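Local coordinates for protein putative neuraminyllactose-binding hemagglutinin homolog (Helicobacter pylori, PDB 3BGH) that is a putative outer-membrane lipoprotein adhesin, homologous to neuraminyllactose-binding hemagglutinin, and may bind sialylated glycans at the flagellar sheath or cell surface, at residues A[148-153]-A[202-207]. Sequence-based numbering, arbitrary orientation.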
loop_
_atom_site.group_PDB
_atom_site.type_symbol
_atom_site.label_atom_id
_atom_site.label_comp_id
_atom_site.label_asym_id
_atom_site.label_seq_id
_atom_site.Cartn_x
_atom_site.Cartn_y
_atom_site.Cartn_z
ATOM N N PHE A 148 5.932 1.798 14.983
ATOM C CA PHE A 148 7.013 2.290 14.130
ATOM C C PHE A 148 6.729 1.745 12.731
ATOM O O PHE A 148 6.509 0.553 12.556
ATOM C CB PHE A 148 8.389 1.867 14.675
ATOM C CG PHE A 148 9.516 1.953 13.663
ATOM C CD1 PHE A 148 10.003 0.805 13.060
ATOM C CD2 PHE A 148 10.096 3.177 13.327
ATOM C CE1 PHE A 148 11.064 0.845 12.128
ATOM C CE2 PHE A 148 11.149 3.267 12.366
ATOM C CZ PHE A 148 11.642 2.082 11.772
ATOM N N GLY A 149 6.685 2.643 11.755
ATOM C CA GLY A 149 6.325 2.287 10.394
ATOM C C GLY A 149 7.493 2.284 9.422
ATOM O O GLY A 149 8.439 3.050 9.558
ATOM N N ILE A 150 7.448 1.373 8.454
ATOM C CA ILE A 150 8.341 1.440 7.340
ATOM C C ILE A 150 7.455 1.429 6.129
ATOM O O ILE A 150 6.655 0.498 5.925
ATOM C CB ILE A 150 9.331 0.286 7.302
ATOM C CG1 ILE A 150 9.906 0.007 8.693
ATOM C CG2 ILE A 150 10.424 0.591 6.317
ATOM C CD1 ILE A 150 9.301 -1.222 9.380
ATOM N N ASP A 151 7.535 2.513 5.383
ATOM C CA ASP A 151 6.924 2.638 4.090
ATOM C C ASP A 151 7.786 1.870 3.073
ATOM O O ASP A 151 9.016 2.101 2.950
ATOM C CB ASP A 151 6.879 4.121 3.725
ATOM C CG ASP A 151 6.268 4.392 2.360
ATOM O OD1 ASP A 151 5.911 3.469 1.590
ATOM O OD2 ASP A 151 6.165 5.579 2.033
ATOM N N VAL A 152 7.134 0.982 2.326
ATOM C CA VAL A 152 7.835 0.186 1.331
ATOM C C VAL A 152 7.271 0.470 -0.062
ATOM O O VAL A 152 7.441 -0.316 -0.970
ATOM C CB VAL A 152 7.722 -1.361 1.629
ATOM C CG1 VAL A 152 8.537 -1.757 2.882
ATOM C CG2 VAL A 152 6.230 -1.831 1.692
ATOM N N SER A 153 6.591 1.589 -0.238
ATOM C CA SER A 153 6.070 1.940 -1.558
ATOM C C SER A 153 7.089 2.683 -2.437
ATOM O O SER A 153 8.156 3.079 -1.970
ATOM C CB SER A 153 4.816 2.757 -1.388
ATOM O OG SER A 153 5.155 4.078 -1.017
ATOM N N MET A 202 14.579 -4.403 7.150
ATOM C CA MET A 202 15.569 -4.818 8.126
ATOM C C MET A 202 16.443 -3.651 8.593
ATOM O O MET A 202 16.726 -3.555 9.775
ATOM C CB MET A 202 16.420 -5.955 7.569
ATOM C CG MET A 202 15.756 -7.342 7.642
ATOM S SD MET A 202 15.305 -7.845 9.285
ATOM C CE MET A 202 16.892 -7.766 10.092
ATOM N N VAL A 203 16.860 -2.770 7.679
ATOM C CA VAL A 203 17.684 -1.611 8.025
ATOM C C VAL A 203 16.941 -0.645 8.943
ATOM O O VAL A 203 17.501 -0.119 9.904
ATOM C CB VAL A 203 18.093 -0.808 6.772
ATOM C CG1 VAL A 203 18.687 0.540 7.164
ATOM C CG2 VAL A 203 19.109 -1.567 5.922
ATOM N N HIS A 204 15.683 -0.369 8.637
ATOM C CA HIS A 204 14.949 0.592 9.424
ATOM C C HIS A 204 14.628 0.011 10.785
ATOM O O HIS A 204 14.767 0.693 11.760
ATOM C CB HIS A 204 13.688 1.072 8.690
ATOM C CG HIS A 204 13.967 2.057 7.595
ATOM N ND1 HIS A 204 13.192 3.179 7.385
ATOM C CD2 HIS A 204 14.932 2.086 6.645
ATOM C CE1 HIS A 204 13.676 3.857 6.361
ATOM N NE2 HIS A 204 14.731 3.214 5.889
ATOM N N ILE A 205 14.203 -1.243 10.856
ATOM C CA ILE A 205 13.904 -1.830 12.147
ATOM C C ILE A 205 15.158 -2.013 13.000
ATOM O O ILE A 205 15.122 -1.762 14.187
ATOM C CB ILE A 205 13.183 -3.164 12.056
ATOM C CG1 ILE A 205 11.711 -2.965 11.719
ATOM C CG2 ILE A 205 13.232 -3.876 13.427
ATOM C CD1 ILE A 205 10.975 -4.272 11.409
ATOM N N THR A 206 16.258 -2.458 12.403
ATOM C CA THR A 206 17.465 -2.679 13.189
ATOM C C THR A 206 17.926 -1.354 13.762
ATOM O O THR A 206 18.375 -1.322 14.907
ATOM C CB THR A 206 18.618 -3.307 12.384
ATOM O OG1 THR A 206 18.783 -2.568 11.165
ATOM C CG2 THR A 206 18.336 -4.772 12.080
ATOM N N LYS A 207 17.812 -0.264 12.990
ATOM C CA LYS A 207 18.180 1.047 13.524
ATOM C C LYS A 207 17.164 1.552 14.551
ATOM O O LYS A 207 17.542 2.284 15.497
ATOM C CB LYS A 207 18.451 2.080 12.433
ATOM C CG LYS A 207 19.735 1.757 11.669
ATOM C CD LYS A 207 19.868 2.503 10.326
ATOM C CE LYS A 207 21.190 2.095 9.629
ATOM N NZ LYS A 207 21.545 2.991 8.477
#
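The Phe-148 ring reaches the helix at its backbone: CZ comes to 3.4 Å from the carbonyl O of His-204, and the same tip touches His-204 CB. With CG anti to the backbone N (chi1 162°), the ring is carried up from the strand, and Ile-205 CG1 meets its edge in the plane, 3.9 Å from Phe-148 CE1. Two residues along, Ile-150 is the other strand residue that faces the helix, and it spreads its branches over two neighbouring helical positions. The Ile-150 side chain crosses that of Ile-205 at about a right angle, its CD1 3.8 Å from Ile-205 CG1, while its CG1 packs on His-204 CB. The CG2 branch approaches the imidazole obliquely, 3.9 Å from His-204 ND1. Ile-150 and His-204 run past each other in opposite directions.

This is helix-on-sheet packing in a mixed alpha and beta fold: strand 144-161 is one of the two edge strands of the five-stranded mixed sheet within the chain, and its segment 148-151 runs nearly antiparallel to segment 202-207 of helix 186-208, their axes at 159° and 9.1 Å apart at closest approach. Phe-148 and Ile-150 pair through their backbones with Leu-134 and Leu-132 of strand 123-137. Ile-205 also touches Leu-134 and, on helix 54-73, Leu-68, so it sits where the two helices and the sheet meet.

At Asp-151 the strand is interrupted, and an Asx turn forms there. Asp-151 OD1 accepts from Ser-153 N at 2.7 Å, met from above the carboxylate plane, and from Ser-153 OG at 2.8 Å through its syn lone pair; two donors thus hold one oxygen. The Asp-151 carbonyl O takes a hydrogen bond from Lys-200 NZ, a polar tie from this turn back to helix 186-208.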